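Diaminopimelate decarboxylase (Aquifex aeolicus, PDB 2P3E) probably catalyses the pyridoxal 5'-phosphate-dependent decarboxylation of meso-diaminopimelate to L-lysine, the last step of lysine biosynthesis by the diaminopimelate pathway. Local coordinates at residues E123-N128 and K275-P280; G289-Q294 and N314-P319; P9-E12 and E17-I20; N42-R47 and V73-E78. All blocks are in the same frame, centred on the assembly; numbering follows the deposited sequence.

Contact 1. Residues E123-N128 and K275-P280; sequences EILMFN and KIILEP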
loop_
_atom_site.group_PDB
_atom_site.type_symbol
_atom_site.label_atom_id
_atom_site.label_comp_id
_atom_site.label_asym_id
_atom_site.label_seq_id
_atom_site.Cartn_x
_atom_site.Cartn_y
_atom_site.Cartn_z
ATOM N N GLU B 123 -20.337 19.740 13.273
ATOM C CA GLU B 123 -21.786 19.576 13.054
ATOM C C GLU B 123 -22.108 18.869 11.716
ATOM O O GLU B 123 -22.900 19.356 10.908
ATOM C CB GLU B 123 -22.510 20.933 13.166
ATOM C CG GLU B 123 -22.422 21.570 14.554
ATOM C CD GLU B 123 -23.439 21.009 15.573
ATOM O OE1 GLU B 123 -24.187 20.040 15.284
ATOM O OE2 GLU B 123 -23.499 21.555 16.690
ATOM N N ILE B 124 -21.479 17.717 11.485
ATOM C CA ILE B 124 -21.707 16.976 10.232
ATOM C C ILE B 124 -23.160 16.488 10.207
ATOM O O ILE B 124 -23.814 16.466 11.256
ATOM C CB ILE B 124 -20.709 15.800 10.044
ATOM C CG1 ILE B 124 -20.857 14.773 11.172
ATOM C CG2 ILE B 124 -19.269 16.332 9.923
ATOM C CD1 ILE B 124 -20.263 13.410 10.849
ATOM N N LEU B 125 -23.655 16.115 9.027
ATOM C CA LEU B 125 -25.055 15.722 8.852
ATOM C C LEU B 125 -25.418 14.530 9.739
ATOM O O LEU B 125 -26.423 14.560 10.469
ATOM C CB LEU B 125 -25.356 15.427 7.374
ATOM C CG LEU B 125 -26.803 15.080 7.005
ATOM C CD1 LEU B 125 -27.795 16.229 7.360
ATOM C CD2 LEU B 125 -26.898 14.739 5.524
ATOM N N MET B 126 -24.567 13.505 9.709
ATOM C CA MET B 126 -24.894 12.244 10.324
ATOM C C MET B 126 -23.662 11.358 10.520
ATOM O O MET B 126 -22.841 11.224 9.613
ATOM C CB MET B 126 -25.891 11.536 9.409
ATOM C CG MET B 126 -26.569 10.318 9.949
ATOM S SD MET B 126 -27.989 9.991 8.898
ATOM C CE MET B 126 -27.314 9.075 7.499
ATOM N N PHE B 127 -23.561 10.760 11.708
ATOM C CA PHE B 127 -22.657 9.639 11.968
ATOM C C PHE B 127 -23.363 8.311 11.664
ATOM O O PHE B 127 -24.448 8.018 12.215
ATOM C CB PHE B 127 -22.216 9.627 13.431
ATOM C CG PHE B 127 -21.333 10.775 13.810
ATOM C CD1 PHE B 127 -19.946 10.657 13.745
ATOM C CD2 PHE B 127 -21.892 11.995 14.205
ATOM C CE1 PHE B 127 -19.126 11.743 14.091
ATOM C CE2 PHE B 127 -21.081 13.083 14.555
ATOM C CZ PHE B 127 -19.703 12.953 14.503
ATOM N N ASN B 128 -22.767 7.519 10.778
ATOM C CA ASN B 128 -23.220 6.149 10.547
ATOM C C ASN B 128 -22.481 5.217 11.490
ATOM O O ASN B 128 -21.306 4.874 11.280
ATOM C CB ASN B 128 -23.071 5.743 9.069
ATOM C CG ASN B 128 -23.978 6.550 8.164
ATOM O OD1 ASN B 128 -25.128 6.839 8.521
ATOM N ND2 ASN B 128 -23.480 6.914 6.992
ATOM N N LYS B 275 -35.405 11.739 3.247
ATOM C CA LYS B 275 -34.467 12.120 2.187
ATOM C C LYS B 275 -33.475 10.980 2.000
ATOM O O LYS B 275 -32.938 10.449 2.983
ATOM C CB LYS B 275 -33.731 13.417 2.531
ATOM C CG LYS B 275 -32.841 13.973 1.384
ATOM C CD LYS B 275 -32.591 15.449 1.567
ATOM C CE LYS B 275 -31.624 15.997 0.530
ATOM N NZ LYS B 275 -32.347 16.345 -0.741
ATOM N N ILE B 276 -33.241 10.621 0.737
ATOM C CA ILE B 276 -32.391 9.492 0.384
ATOM C C ILE B 276 -30.964 10.021 0.225
ATOM O O ILE B 276 -30.761 11.122 -0.280
ATOM C CB ILE B 276 -32.870 8.800 -0.915
ATOM C CG1 ILE B 276 -34.374 8.421 -0.831
ATOM C CG2 ILE B 276 -31.965 7.577 -1.271
ATOM C CD1 ILE B 276 -34.777 7.601 0.421
ATOM N N ILE B 277 -29.999 9.252 0.715
ATOM C CA ILE B 277 -28.584 9.576 0.552
ATOM C C ILE B 277 -27.930 8.398 -0.171
ATOM O O ILE B 277 -28.177 7.246 0.178
ATOM C CB ILE B 277 -27.885 9.829 1.906
ATOM C CG1 ILE B 277 -28.596 10.951 2.687
ATOM C CG2 ILE B 277 -26.375 10.192 1.688
ATOM C CD1 ILE B 277 -28.000 11.245 4.082
ATOM N N LEU B 278 -27.144 8.702 -1.204
ATOM C CA LEU B 278 -26.321 7.704 -1.898
ATOM C C LEU B 278 -24.853 8.068 -1.712
ATOM O O LEU B 278 -24.522 9.250 -1.597
ATOM C CB LEU B 278 -26.631 7.658 -3.400
ATOM C CG LEU B 278 -28.032 7.273 -3.900
ATOM C CD1 LEU B 278 -27.988 7.119 -5.413
ATOM C CD2 LEU B 278 -28.410 5.982 -3.323
ATOM N N GLU B 279 -23.982 7.058 -1.716
ATOM C CA GLU B 279 -22.547 7.255 -1.462
ATOM C C GLU B 279 -21.611 6.703 -2.562
ATOM O O GLU B 279 -20.718 5.910 -2.263
ATOM C CB GLU B 279 -22.175 6.627 -0.117
ATOM C CG GLU B 279 -23.047 7.108 1.043
ATOM C CD GLU B 279 -22.783 6.356 2.331
ATOM O OE1 GLU B 279 -22.522 5.128 2.285
ATOM O OE2 GLU B 279 -22.863 6.994 3.394
ATOM N N PRO B 280 -21.770 7.153 -3.826
ATOM C CA PRO B 280 -20.947 6.521 -4.859
ATOM C C PRO B 280 -19.473 6.957 -4.771
ATOM O O PRO B 280 -19.199 8.141 -4.538
ATOM C CB PRO B 280 -21.563 7.044 -6.160
ATOM C CG PRO B 280 -22.131 8.368 -5.793
ATOM C CD PRO B 280 -22.635 8.213 -4.387
HETATM O O HOH W 1 -21.239 6.921 5.293
#

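Contact 2. Residues G289-Q294 and N314-P319; sequences GILITQ and NDLIRP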
loop_
_atom_site.group_PDB
_atom_site.type_symbol
_atom_site.label_atom_id
_atom_site.label_comp_id
_atom_site.label_asym_id
_atom_site.label_seq_id
_atom_site.Cartn_x
_atom_site.Cartn_y
_atom_site.Cartn_z
ATOM N N GLY B 289 -10.129 7.853 -14.445
ATOM C CA GLY B 289 -8.680 7.921 -14.372
ATOM C C GLY B 289 -8.001 6.781 -15.106
ATOM O O GLY B 289 -8.493 5.641 -15.112
ATOM N N ILE B 290 -6.868 7.096 -15.729
ATOM C CA ILE B 290 -6.048 6.083 -16.372
ATOM C C ILE B 290 -4.591 6.258 -15.941
ATOM O O ILE B 290 -4.154 7.380 -15.630
ATOM C CB ILE B 290 -6.191 6.067 -17.922
ATOM C CG1 ILE B 290 -5.614 7.318 -18.558
ATOM C CG2 ILE B 290 -7.655 5.900 -18.366
ATOM C CD1 ILE B 290 -5.544 7.189 -20.050
ATOM N N LEU B 291 -3.857 5.157 -15.883
ATOM C CA LEU B 291 -2.470 5.197 -15.465
ATOM C C LEU B 291 -1.578 4.972 -16.683
ATOM O O LEU B 291 -1.696 3.946 -17.367
ATOM C CB LEU B 291 -2.188 4.154 -14.381
ATOM C CG LEU B 291 -0.735 3.970 -13.890
ATOM C CD1 LEU B 291 -0.184 5.260 -13.283
ATOM C CD2 LEU B 291 -0.681 2.819 -12.864
ATOM N N ILE B 292 -0.691 5.934 -16.946
ATOM C CA ILE B 292 0.249 5.836 -18.064
ATOM C C ILE B 292 1.594 5.399 -17.540
ATOM O O ILE B 292 2.100 5.942 -16.545
ATOM C CB ILE B 292 0.442 7.182 -18.836
ATOM C CG1 ILE B 292 -0.912 7.816 -19.216
ATOM C CG2 ILE B 292 1.354 6.980 -20.085
ATOM C CD1 ILE B 292 -1.887 6.890 -19.991
ATOM N N THR B 293 2.169 4.410 -18.215
ATOM C CA THR B 293 3.442 3.859 -17.797
ATOM C C THR B 293 4.335 3.621 -19.014
ATOM O O THR B 293 3.840 3.351 -20.091
ATOM C CB THR B 293 3.245 2.556 -16.946
ATOM O OG1 THR B 293 4.511 2.068 -16.505
ATOM C CG2 THR B 293 2.513 1.447 -17.727
ATOM N N GLN B 294 5.647 3.736 -18.825
ATOM C CA GLN B 294 6.601 3.529 -19.918
ATOM C C GLN B 294 7.315 2.183 -19.789
ATOM O O GLN B 294 7.761 1.786 -18.704
ATOM C CB GLN B 294 7.612 4.679 -19.945
ATOM C CG GLN B 294 8.595 4.630 -21.118
ATOM C CD GLN B 294 9.664 5.681 -20.999
ATOM O OE1 GLN B 294 10.341 5.793 -19.969
ATOM N NE2 GLN B 294 9.832 6.458 -22.054
ATOM N N ASN B 314 3.217 -0.312 -6.244
ATOM C CA ASN B 314 3.358 0.939 -5.501
ATOM C C ASN B 314 2.466 2.042 -6.047
ATOM O O ASN B 314 2.116 2.970 -5.310
ATOM C CB ASN B 314 4.818 1.424 -5.546
ATOM C CG ASN B 314 5.316 1.675 -6.977
ATOM O OD1 ASN B 314 5.311 0.782 -7.838
ATOM N ND2 ASN B 314 5.765 2.892 -7.226
ATOM N N ASP B 315 2.129 1.944 -7.336
ATOM C CA ASP B 315 1.289 2.943 -8.035
ATOM C C ASP B 315 -0.159 2.490 -8.127
ATOM O O ASP B 315 -1.080 3.284 -7.910
ATOM C CB ASP B 315 1.830 3.210 -9.447
ATOM C CG ASP B 315 3.242 3.793 -9.435
ATOM O OD1 ASP B 315 3.426 4.939 -8.951
ATOM O OD2 ASP B 315 4.168 3.104 -9.915
ATOM N N LEU B 316 -0.353 1.208 -8.457
ATOM C CA LEU B 316 -1.688 0.623 -8.588
ATOM C C LEU B 316 -1.607 -0.774 -8.035
ATOM O O LEU B 316 -0.967 -1.655 -8.627
ATOM C CB LEU B 316 -2.142 0.583 -10.064
ATOM C CG LEU B 316 -3.500 -0.081 -10.387
ATOM C CD1 LEU B 316 -4.669 0.555 -9.639
ATOM C CD2 LEU B 316 -3.777 -0.075 -11.901
ATOM N N ILE B 317 -2.236 -0.970 -6.883
ATOM C CA ILE B 317 -2.039 -2.206 -6.125
ATOM C C ILE B 317 -3.065 -3.298 -6.459
ATOM O O ILE B 317 -2.890 -4.448 -6.076
ATOM C CB ILE B 317 -2.042 -1.897 -4.600
ATOM C CG1 ILE B 317 -1.257 -2.971 -3.817
ATOM C CG2 ILE B 317 -3.487 -1.677 -4.093
ATOM C CD1 ILE B 317 -0.950 -2.542 -2.335
ATOM N N ARG B 318 -4.145 -2.938 -7.157
ATOM C CA ARG B 318 -5.296 -3.846 -7.298
ATOM C C ARG B 318 -4.944 -5.201 -7.973
ATOM O O ARG B 318 -5.369 -6.249 -7.469
ATOM C CB ARG B 318 -6.476 -3.142 -7.986
ATOM C CG ARG B 318 -6.964 -1.872 -7.239
ATOM C CD ARG B 318 -8.270 -1.325 -7.825
ATOM N NE ARG B 318 -9.399 -2.195 -7.506
ATOM C CZ ARG B 318 -10.030 -2.980 -8.380
ATOM N NH1 ARG B 318 -9.666 -3.015 -9.657
ATOM N NH2 ARG B 318 -11.046 -3.726 -7.975
ATOM N N PRO B 319 -4.206 -5.191 -9.117
ATOM C CA PRO B 319 -3.814 -6.483 -9.717
ATOM C C PRO B 319 -3.054 -7.385 -8.728
ATOM O O PRO B 319 -3.431 -8.544 -8.550
ATOM C CB PRO B 319 -2.917 -6.069 -10.884
ATOM C CG PRO B 319 -3.464 -4.717 -11.279
ATOM C CD PRO B 319 -3.754 -4.064 -9.962
#

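Contact 3. Residues P9-E12 and E17-I20; sequences PYLE and ELFI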
loop_
_atom_site.group_PDB
_atom_site.type_symbol
_atom_site.label_atom_id
_atom_site.label_comp_id
_atom_site.label_asym_id
_atom_site.label_seq_id
_atom_site.Cartn_x
_atom_site.Cartn_y
_atom_site.Cartn_z
ATOM N N PRO B 9 -16.032 7.501 -22.706
ATOM C CA PRO B 9 -16.323 7.983 -24.064
ATOM C C PRO B 9 -15.452 9.166 -24.488
ATOM O O PRO B 9 -15.531 9.593 -25.641
ATOM C CB PRO B 9 -17.799 8.382 -23.982
ATOM C CG PRO B 9 -18.018 8.731 -22.578
ATOM C CD PRO B 9 -17.105 7.849 -21.762
ATOM N N TYR B 10 -14.613 9.666 -23.575
ATOM C CA TYR B 10 -13.633 10.707 -23.910
ATOM C C TYR B 10 -12.293 10.142 -24.383
ATOM O O TYR B 10 -11.405 10.900 -24.754
ATOM C CB TYR B 10 -13.453 11.686 -22.749
ATOM C CG TYR B 10 -14.704 12.482 -22.499
ATOM C CD1 TYR B 10 -14.993 13.601 -23.294
ATOM C CD2 TYR B 10 -15.616 12.109 -21.509
ATOM C CE1 TYR B 10 -16.132 14.326 -23.111
ATOM C CE2 TYR B 10 -16.781 12.846 -21.310
ATOM C CZ TYR B 10 -17.020 13.960 -22.125
ATOM O OH TYR B 10 -18.147 14.731 -21.979
ATOM N N LEU B 11 -12.180 8.812 -24.392
ATOM C CA LEU B 11 -11.008 8.128 -24.914
ATOM C C LEU B 11 -11.198 7.794 -26.388
ATOM O O LEU B 11 -12.250 7.289 -26.795
ATOM C CB LEU B 11 -10.751 6.815 -24.167
ATOM C CG LEU B 11 -9.999 6.774 -22.836
ATOM C CD1 LEU B 11 -10.142 5.378 -22.232
ATOM C CD2 LEU B 11 -8.527 7.119 -23.043
ATOM N N GLU B 12 -10.162 8.037 -27.176
ATOM C CA GLU B 12 -10.179 7.644 -28.582
ATOM C C GLU B 12 -8.784 7.605 -29.157
ATOM O O GLU B 12 -7.897 8.350 -28.725
ATOM C CB GLU B 12 -11.037 8.614 -29.415
ATOM C CG GLU B 12 -10.573 10.041 -29.378
ATOM C CD GLU B 12 -11.308 10.932 -30.380
ATOM O OE1 GLU B 12 -12.489 10.645 -30.700
ATOM O OE2 GLU B 12 -10.696 11.914 -30.845
ATOM N N GLU B 17 -2.828 7.184 -32.333
ATOM C CA GLU B 17 -2.413 7.799 -31.059
ATOM C C GLU B 17 -3.582 7.952 -30.090
ATOM O O GLU B 17 -4.647 8.456 -30.463
ATOM C CB GLU B 17 -1.761 9.167 -31.290
ATOM C CG GLU B 17 -0.377 9.115 -31.955
ATOM C CD GLU B 17 0.754 8.717 -31.004
ATOM O OE1 GLU B 17 0.516 8.546 -29.770
ATOM O OE2 GLU B 17 1.894 8.581 -31.494
ATOM N N LEU B 18 -3.369 7.534 -28.845
ATOM C CA LEU B 18 -4.422 7.594 -27.826
ATOM C C LEU B 18 -4.585 9.016 -27.286
ATOM O O LEU B 18 -3.601 9.679 -26.942
ATOM C CB LEU B 18 -4.150 6.585 -26.685
ATOM C CG LEU B 18 -5.303 6.350 -25.686
ATOM C CD1 LEU B 18 -6.494 5.659 -26.332
ATOM C CD2 LEU B 18 -4.822 5.539 -24.475
ATOM N N PHE B 19 -5.832 9.471 -27.237
ATOM C CA PHE B 19 -6.200 10.786 -26.724
ATOM C C PHE B 19 -7.249 10.632 -25.606
ATOM O O PHE B 19 -8.058 9.706 -25.637
ATOM C CB PHE B 19 -6.799 11.667 -27.835
ATOM C CG PHE B 19 -5.774 12.291 -28.764
ATOM C CD1 PHE B 19 -5.434 13.626 -28.643
ATOM C CD2 PHE B 19 -5.175 11.547 -29.770
ATOM C CE1 PHE B 19 -4.489 14.213 -29.504
ATOM C CE2 PHE B 19 -4.219 12.119 -30.639
ATOM C CZ PHE B 19 -3.881 13.448 -30.502
ATOM N N ILE B 20 -7.243 11.568 -24.660
ATOM C CA ILE B 20 -8.318 11.697 -23.663
ATOM C C ILE B 20 -8.744 13.151 -23.608
ATOM O O ILE B 20 -7.910 14.034 -23.426
ATOM C CB ILE B 20 -7.876 11.187 -22.246
ATOM C CG1 ILE B 20 -9.068 11.191 -21.269
ATOM C CG2 ILE B 20 -6.673 11.988 -21.708
ATOM C CD1 ILE B 20 -8.781 10.515 -19.949
#

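Contact 4. Residues N42-R47 and V73-E78; sequences NFIKER and VKLLGE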
loop_
_atom_site.group_PDB
_atom_site.type_symbol
_atom_site.label_atom_id
_atom_site.label_comp_id
_atom_site.label_asym_id
_atom_site.label_seq_id
_atom_site.Cartn_x
_atom_site.Cartn_y
_atom_site.Cartn_z
ATOM N N ASN B 42 -14.579 15.960 -17.526
ATOM C CA ASN B 42 -15.960 15.835 -17.985
ATOM C C ASN B 42 -16.565 14.476 -17.691
ATOM O O ASN B 42 -17.778 14.375 -17.503
ATOM C CB ASN B 42 -16.110 16.205 -19.466
ATOM C CG ASN B 42 -16.151 17.701 -19.673
ATOM O OD1 ASN B 42 -17.053 18.378 -19.173
ATOM N ND2 ASN B 42 -15.139 18.240 -20.365
ATOM N N PHE B 43 -15.733 13.433 -17.660
ATOM C CA PHE B 43 -16.221 12.121 -17.209
ATOM C C PHE B 43 -16.724 12.173 -15.770
ATOM O O PHE B 43 -17.827 11.680 -15.476
ATOM C CB PHE B 43 -15.163 11.017 -17.362
ATOM C CG PHE B 43 -15.685 9.622 -17.069
ATOM C CD1 PHE B 43 -16.240 8.843 -18.086
ATOM C CD2 PHE B 43 -15.642 9.096 -15.773
ATOM C CE1 PHE B 43 -16.725 7.564 -17.824
ATOM C CE2 PHE B 43 -16.109 7.802 -15.504
ATOM C CZ PHE B 43 -16.655 7.039 -16.540
ATOM N N ILE B 44 -15.914 12.744 -14.875
ATOM C CA ILE B 44 -16.276 12.866 -13.458
ATOM C C ILE B 44 -17.604 13.618 -13.298
ATOM O O ILE B 44 -18.521 13.140 -12.609
ATOM C CB ILE B 44 -15.158 13.548 -12.631
ATOM C CG1 ILE B 44 -13.883 12.682 -12.612
ATOM C CG2 ILE B 44 -15.616 13.786 -11.196
ATOM C CD1 ILE B 44 -12.634 13.418 -12.135
ATOM N N LYS B 45 -17.693 14.796 -13.929
ATOM C CA LYS B 45 -18.884 15.648 -13.857
ATOM C C LYS B 45 -20.122 14.911 -14.362
ATOM O O LYS B 45 -21.183 14.999 -13.742
ATOM C CB LYS B 45 -18.694 16.966 -14.647
ATOM C CG LYS B 45 -17.636 17.931 -14.091
ATOM C CD LYS B 45 -17.301 19.043 -15.112
ATOM C CE LYS B 45 -16.376 20.111 -14.523
ATOM N NZ LYS B 45 -16.309 21.303 -15.433
ATOM N N GLU B 46 -19.984 14.198 -15.476
ATOM C CA GLU B 46 -21.109 13.494 -16.102
ATOM C C GLU B 46 -21.581 12.268 -15.316
ATOM O O GLU B 46 -22.783 11.987 -15.283
ATOM C CB GLU B 46 -20.795 13.092 -17.543
ATOM C CG GLU B 46 -20.814 14.280 -18.495
ATOM C CD GLU B 46 -20.093 14.018 -19.800
ATOM O OE1 GLU B 46 -19.885 12.842 -20.164
ATOM O OE2 GLU B 46 -19.736 15.015 -20.466
ATOM N N ARG B 47 -20.646 11.541 -14.694
ATOM C CA ARG B 47 -21.041 10.458 -13.771
ATOM C C ARG B 47 -21.819 10.990 -12.572
ATOM O O ARG B 47 -22.815 10.380 -12.150
ATOM C CB ARG B 47 -19.829 9.650 -13.275
ATOM C CG ARG B 47 -19.025 8.991 -14.391
ATOM C CD ARG B 47 -19.811 7.942 -15.164
ATOM N NE ARG B 47 -19.932 6.732 -14.353
ATOM C CZ ARG B 47 -20.149 5.510 -14.832
ATOM N NH1 ARG B 47 -20.291 5.306 -16.149
ATOM N NH2 ARG B 47 -20.230 4.488 -13.983
ATOM N N VAL B 73 -11.960 16.400 -5.540
ATOM C CA VAL B 73 -13.018 16.532 -4.553
ATOM C C VAL B 73 -13.694 17.903 -4.690
ATOM O O VAL B 73 -14.920 17.986 -4.633
ATOM C CB VAL B 73 -12.520 16.280 -3.109
ATOM C CG1 VAL B 73 -13.680 16.432 -2.109
ATOM C CG2 VAL B 73 -11.898 14.848 -2.996
ATOM N N LYS B 74 -12.897 18.951 -4.904
ATOM C CA LYS B 74 -13.448 20.308 -5.129
ATOM C C LYS B 74 -14.365 20.356 -6.337
ATOM O O LYS B 74 -15.441 20.963 -6.279
ATOM C CB LYS B 74 -12.339 21.368 -5.241
ATOM C CG LYS B 74 -12.911 22.809 -5.378
ATOM C CD LYS B 74 -11.836 23.835 -5.127
ATOM C CE LYS B 74 -12.446 25.183 -4.755
ATOM N NZ LYS B 74 -12.848 25.190 -3.286
ATOM N N LEU B 75 -13.946 19.707 -7.413
ATOM C CA LEU B 75 -14.727 19.573 -8.635
ATOM C C LEU B 75 -16.163 19.059 -8.382
ATOM O O LEU B 75 -17.153 19.612 -8.899
ATOM C CB LEU B 75 -13.968 18.640 -9.593
ATOM C CG LEU B 75 -14.120 18.746 -11.106
ATOM C CD1 LEU B 75 -13.464 20.035 -11.615
ATOM C CD2 LEU B 75 -13.500 17.554 -11.818
ATOM N N LEU B 76 -16.267 17.992 -7.591
ATOM C CA LEU B 76 -17.556 17.412 -7.201
ATOM C C LEU B 76 -18.312 18.314 -6.237
ATOM O O LEU B 76 -19.521 18.521 -6.393
ATOM C CB LEU B 76 -17.345 16.011 -6.581
ATOM C CG LEU B 76 -16.826 14.987 -7.607
ATOM C CD1 LEU B 76 -16.169 13.783 -6.917
ATOM C CD2 LEU B 76 -17.947 14.539 -8.533
ATOM N N GLY B 77 -17.607 18.862 -5.252
ATOM C CA GLY B 77 -18.203 19.812 -4.303
ATOM C C GLY B 77 -18.874 21.000 -4.988
ATOM O O GLY B 77 -19.917 21.473 -4.539
ATOM N N GLU B 78 -18.279 21.464 -6.081
ATOM C CA GLU B 78 -18.828 22.603 -6.852
ATOM C C GLU B 78 -20.107 22.221 -7.598
ATOM O O GLU B 78 -20.928 23.092 -7.936
ATOM C CB GLU B 78 -17.783 23.160 -7.827
ATOM C CG GLU B 78 -16.599 23.879 -7.157
ATOM C CD GLU B 78 -16.890 25.358 -6.853
ATOM O OE1 GLU B 78 -18.062 25.779 -7.017
ATOM O OE2 GLU B 78 -15.953 26.096 -6.439
#

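Contact 1. Residues E123-N128 and K275-P280
CD1 of Ile-277 is the point on which two side chains of segment 123-128 converge, Leu-125 from just before the strand and Met-126 from its first residue. CD2 of Leu-125 meets it tip to tip at 3.9 Å. Met-126 instead slides past Ile-277 in the opposite sense, its chain bending at the last torsion (chi3 83°) so that CE comes to 4.1 Å from the same CD1. Ile-277 reaches this point because its chain is extended at chi2 (178°), which carries CD1 well clear of its own strand. Two residues further along each segment, the contact turns polar. Asn-128 ND2 donates to a water at 2.8 Å, and that water donates in turn to Glu-279 OE2 at 2.5 Å; the amide and carboxylate planes stand 61° apart and are joined through the water. These two strands, 126-129 and 275-278, lie across the interior of the TIM barrel and are not neighbours in it: the nearest CA atoms, of Met-126 and Ile-277, are 10.8 Å apart. Long aliphatic chains suit such a span. Polar groups suit the carboxyl-end mouth, where Glu-279 and Pro-280 belong to the predicted cofactor site. In the second shell, His-202 NE2 hydrogen-bonds Glu-279 OE1 and so helps fix the carboxylate. Asp-240 takes a weak bond from Asn-128 ND2, and strand 238-240, which carries it, also packs against Leu-125 (through Tyr-238), Met-126 and Ile-277.

Contact 2. Residues G289-Q294 and N314-P319
Asp-315, which lays its CB against CD2 of Leu-291, has its carboxylate oxygen OD2 hydrogen-bonded to the backbone N of Gly-312. That bond ties the aspartate back to the chain just before it, while its aliphatic CB is what faces strand 289-301. This strand belongs to the mixed beta sheet of the second domain of these fold-type III decarboxylases, and the 314-319 segment crosses over it on the way into helix 318-322. Asp-310, which precedes this crossing, accepts at one oxygen, OD1, from both Thr-293 OG1 and Gln-294 N. Packing across the contact is apolar and narrow, resting on a single leucine of the strand. Leu-291 and Leu-316 slide past each other in opposite directions, and with CG placed opposite the backbone nitrogen (chi1 175°) Leu-291 extends from the strand toward the crossing chain. Leucine fits because its chain is long enough for one methyl, CD2, to lodge against two successive residues. Tyr-37 and Val-371, from the strands flanking 289-301, touch both leucines and help to enclose the pair. Beyond Leu-316 the chain reaches the dimer interface, where Ile-317 packs on Ile-317 of the second subunit, and then Arg-318, a substrate-binding residue by similarity. The nearest CA atoms, of Leu-291 and Leu-316, are 8.3 Å apart. CD2 of Leu-291 closes the gap, lying 3.9 Å from Leu-316 CB and 4.3 Å from Asp-315 CB.

Contact 3. Residues P9-E12 and E17-I20
Leu-11 and Ile-20 face each other as a non-hydrogen-bonded pair in a beta hairpin of strands 11-14 and 17-20, with Glu-12 and Phe-19 forming the next, hydrogen-bonded pair. The Glu-12 and Phe-19 backbones bond both ways: Phe-19 N to Glu-12 O at 2.8 Å, and Glu-12 N to Phe-19 O at 3.1 Å. On the tight face, buried Leu-11, Leu-18 and Ile-20 gather: CD2 of Leu-11 lies 4.1 Å from Leu-18 CD1 and 4.2 Å from Ile-20 CB. With CG opposite its carbonyl carbon (chi1 -83°), Leu-11 brings CD2 over the partner strand, its chain passing Leu-18 at a slant. Branched aliphatic residues suit this side, since Leu-18 and Ile-20 continue onto Leu-25 of helix 25-32, and Ile-20 also onto Val-38. The other face, with Glu-12 and Phe-19, is partly exposed and looser; their side chains approach no closer than 4.4 Å, CG of Glu-12 to CB of Phe-19. What links them there is Arg-14, which forms a salt bridge with Glu-12 OE2 and a cation-pi contact with the Phe-19 ring. At the non-hydrogen-bonded pair, CA-H...O contacts supplement the pairing: Ile-20 CA lies 3.4 Å from Tyr-10 O, and Leu-11 CA the same distance from Phe-19 O.

Contact 4. Residues N42-R47 and V73-E78
Lys-45 and Leu-76 mark the closest backbone approach of two helical segments that run in broadly the same direction, their CA atoms 7.0 Å apart. The axes of segments 42-47 and 73-78 pass at 10.2 Å and cross at -40°. Side chains from successive positions fill the gap. CG2 of Ile-44 sits tightly on CD2 of Leu-76, at 3.6 Å, the two chains crossing at about a right angle. With CG1 on the backbone-nitrogen side (chi1 -65°), the other branch of Ile-44 extends separately, and its CD1 comes to 4.2 Å from Leu-75 CD2. A beta-branched residue thus serves both leucines at once. Nearer solvent, Lys-45 uses its methylenes: CE crosses Leu-75 at 4.1 Å from CD1, again about perpendicular, while NZ carries on to a long, weak ion pair with Glu-397. A lysine suits this border because its stem is aliphatic and its end charged. Helix 282-285 lies against the buried side, Ile-284 touching both Ile-44 and Leu-76, and Leu-76 also rests on Tyr-62 of strand 59-63. Helix 70-78 follows that strand in the TIM barrel, so the contact joins a barrel helix to helix 41-54, which comes directly after strand 36-40 of the mixed sheet.

Overall arrangement
The contacts run from the barrel to the second domain. Contact 1 spans the barrel interior and contains Glu-279 of the predicted cofactor site, whose side chain is about 7 Å from that of Lys-65, the expected attachment point. Contact 4, about 19 Å from contact 1 between centres, packs a barrel helix against helix 41-54, and its Leu-76 side chain is about 8 Å from Gly-281, also of that site. Contact 3 touches contact 4 through Pro-9 CD, 3.9 Å from Phe-43 CD1, and contact 2 through Leu-11 CD2, 4.2 Å from Ile-290 CD1. Contacts 1 and 2, centres about 31 Å apart, lie on opposite sides of the chain's centre; contact 2 includes Arg-318, a probable substrate-binding residue.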